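Surface presentation of antigens protein SpaS (Salmonella typhimurium, PDB 3C01) takes part in the type III secretion pathway that presents at the bacterial surface the determinants Salmonella needs to enter mammalian cells. Local coordinates at residues P18-E24 and H57-V63. Residues are numbered along the deposited sequence; the frame is centred on the assembly and turned at random.
Sequences PMISVYE and HRRYDLV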
# COMPACT_ATOMS: atom_id res chain seq x y z
N PRO B 18 -1.54 -9.76 -5.39
CA PRO B 18 -1.51 -8.29 -5.21
C PRO B 18 -0.42 -7.59 -6.00
O PRO B 18 0.47 -8.22 -6.48
CB PRO B 18 -1.28 -8.11 -3.73
CG PRO B 18 -1.20 -9.52 -3.13
CD PRO B 18 -1.16 -10.51 -4.19
N MET B 19 -0.52 -6.27 -6.12
CA MET B 19 0.40 -5.51 -6.93
C MET B 19 0.87 -4.24 -6.20
O MET B 19 0.17 -3.70 -5.36
CB MET B 19 -0.30 -5.12 -8.21
CG MET B 19 0.42 -4.14 -9.07
SD MET B 19 -0.53 -3.78 -10.59
CE MET B 19 -1.22 -2.17 -10.15
N ILE B 20 2.07 -3.80 -6.54
CA ILE B 20 2.62 -2.57 -6.04
C ILE B 20 2.01 -1.43 -6.84
O ILE B 20 2.44 -1.20 -7.99
CB ILE B 20 4.12 -2.50 -6.21
CG1 ILE B 20 4.85 -3.73 -5.61
CG2 ILE B 20 4.61 -1.24 -5.60
CD1 ILE B 20 4.66 -3.95 -4.12
N SER B 21 1.03 -0.74 -6.25
CA SER B 21 0.30 0.31 -6.90
C SER B 21 0.98 1.66 -6.83
O SER B 21 0.79 2.48 -7.69
CB SER B 21 -1.11 0.42 -6.28
OG SER B 21 -1.07 0.41 -4.85
N VAL B 22 1.71 1.90 -5.74
CA VAL B 22 2.30 3.19 -5.43
C VAL B 22 3.71 2.92 -4.96
O VAL B 22 3.94 1.97 -4.21
CB VAL B 22 1.54 3.85 -4.30
CG1 VAL B 22 2.25 5.15 -3.86
CG2 VAL B 22 0.10 4.09 -4.73
N TYR B 23 4.66 3.76 -5.39
CA TYR B 23 6.05 3.60 -4.95
C TYR B 23 6.74 4.97 -4.92
O TYR B 23 7.01 5.55 -5.97
CB TYR B 23 6.73 2.67 -5.93
CG TYR B 23 8.12 2.21 -5.57
CD1 TYR B 23 8.31 0.97 -4.95
CD2 TYR B 23 9.24 2.95 -5.92
CE1 TYR B 23 9.55 0.50 -4.64
CE2 TYR B 23 10.52 2.49 -5.61
CZ TYR B 23 10.66 1.26 -4.98
OH TYR B 23 11.90 0.74 -4.69
N GLU B 24 7.00 5.49 -3.72
CA GLU B 24 7.52 6.84 -3.57
C GLU B 24 8.37 6.97 -2.33
O GLU B 24 8.16 6.26 -1.36
CB GLU B 24 6.39 7.87 -3.49
CG GLU B 24 5.36 7.88 -4.64
CD GLU B 24 5.94 8.27 -6.00
OE1 GLU B 24 5.23 8.06 -7.04
OE2 GLU B 24 7.11 8.77 -6.03
N HIS B 57 11.05 -4.76 -4.62
CA HIS B 57 10.09 -4.49 -5.68
C HIS B 57 10.22 -3.08 -6.30
O HIS B 57 10.95 -2.25 -5.80
CB HIS B 57 8.69 -4.63 -5.11
CG HIS B 57 8.32 -6.02 -4.74
ND1 HIS B 57 8.91 -6.69 -3.70
CD2 HIS B 57 7.38 -6.86 -5.25
CE1 HIS B 57 8.40 -7.91 -3.61
NE2 HIS B 57 7.45 -8.03 -4.53
N ARG B 58 9.49 -2.86 -7.39
CA ARG B 58 9.36 -1.58 -8.08
C ARG B 58 7.89 -1.35 -8.44
O ARG B 58 7.05 -2.29 -8.45
CB ARG B 58 10.16 -1.59 -9.41
CG ARG B 58 11.70 -1.70 -9.26
CD ARG B 58 12.19 -0.67 -8.24
NE ARG B 58 13.63 -0.64 -8.11
CZ ARG B 58 14.33 -1.13 -7.08
NH1 ARG B 58 15.64 -1.02 -7.11
NH2 ARG B 58 13.77 -1.76 -6.06
N ARG B 59 7.57 -0.09 -8.76
CA ARG B 59 6.23 0.29 -9.14
C ARG B 59 5.69 -0.68 -10.17
O ARG B 59 6.36 -0.98 -11.13
CB ARG B 59 6.21 1.73 -9.68
CG ARG B 59 4.80 2.34 -9.66
CD ARG B 59 4.74 3.80 -10.11
NE ARG B 59 5.56 4.67 -9.29
CZ ARG B 59 6.82 4.97 -9.54
NH1 ARG B 59 7.43 4.49 -10.60
NH2 ARG B 59 7.49 5.76 -8.69
N TYR B 60 4.48 -1.17 -9.93
CA TYR B 60 3.72 -2.02 -10.84
C TYR B 60 4.18 -3.48 -10.91
O TYR B 60 3.66 -4.26 -11.72
CB TYR B 60 3.55 -1.36 -12.22
CG TYR B 60 2.97 0.04 -12.14
CD1 TYR B 60 1.91 0.33 -11.27
CD2 TYR B 60 3.48 1.10 -12.92
CE1 TYR B 60 1.38 1.64 -11.18
CE2 TYR B 60 2.97 2.38 -12.86
CZ TYR B 60 1.92 2.64 -11.99
OH TYR B 60 1.40 3.90 -11.89
N ASP B 61 5.07 -3.90 -10.02
CA ASP B 61 5.35 -5.33 -9.90
C ASP B 61 4.19 -6.01 -9.23
O ASP B 61 3.50 -5.44 -8.39
CB ASP B 61 6.52 -5.58 -8.98
CG ASP B 61 7.85 -5.24 -9.59
OD1 ASP B 61 7.92 -5.07 -10.83
OD2 ASP B 61 8.85 -5.19 -8.80
N LEU B 62 4.03 -7.28 -9.55
CA LEU B 62 3.35 -8.19 -8.66
C LEU B 62 4.25 -8.46 -7.45
O LEU B 62 5.49 -8.51 -7.55
CB LEU B 62 3.08 -9.47 -9.40
CG LEU B 62 1.77 -9.62 -10.18
CD1 LEU B 62 1.38 -8.37 -10.89
CD2 LEU B 62 1.93 -10.79 -11.13
N VAL B 63 3.62 -8.63 -6.29
CA VAL B 63 4.31 -9.03 -5.09
C VAL B 63 4.90 -10.44 -5.28
O VAL B 63 4.19 -11.38 -5.59
CB VAL B 63 3.32 -8.97 -3.89
CG1 VAL B 63 3.97 -9.48 -2.58
CG2 VAL B 63 2.80 -7.54 -3.72
O HOH W 1 3.98 5.78 -7.18
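Strand 19-24 and the loop 57-63 run antiparallel where Met19 and Leu62 form a single bridge, a non-hydrogen-bonded pair flanked by Val63 N to Pro18 O and Ile20 N to Asp61 O (2.9 Å, nearly straight). Regular pairing ends there; Tyr60 N bonds to Ile20 O at 2.8 Å from inside a type II turn, Arg58 to Asp61, with Tyr60 at positive phi (76°). Asp61 suits the turn's end, since its OD2 accepts Arg58 N from above the carboxylate plane.

Branched Ile20 points toward the loop: CB nears Arg58 O, CG1 packs crosswise against CB and CD2 of His57, and CD1 crosses CG2 of Val63 at 4.1 Å. Tyr23, with CG anti to its own N (chi1 -172°), has CA of Arg58 4.0 Å above its ring plane, offset toward the rim, while its hydroxyl bonds to Phe54 O in helix 47-56. Arg59, extended until a bend at chi3 (-59°), lays a guanidinium face over Tyr23 CB. Its NH2 donates a bent hydrogen bond to Tyr23 O (2.8 Å), in the carbonyl plane but tilted from the guanidinium plane, and makes a long salt bridge to Glu24 OE1; a water joins Arg59 NE, Tyr23 N and Glu24 OE1. The CG of Arg59 also sits 3.5 Å above the centre of the Tyr60 ring, whose hydroxyl bonds to an acidic side chain of another protein's chain.

In this cytoplasmic domain of the FlhB/YscU/SpaS family, the loop between helices 47-56 and 65-84 thus pairs through one isolated antiparallel bridge with the edge of strand 19-25 away from strand 4-9.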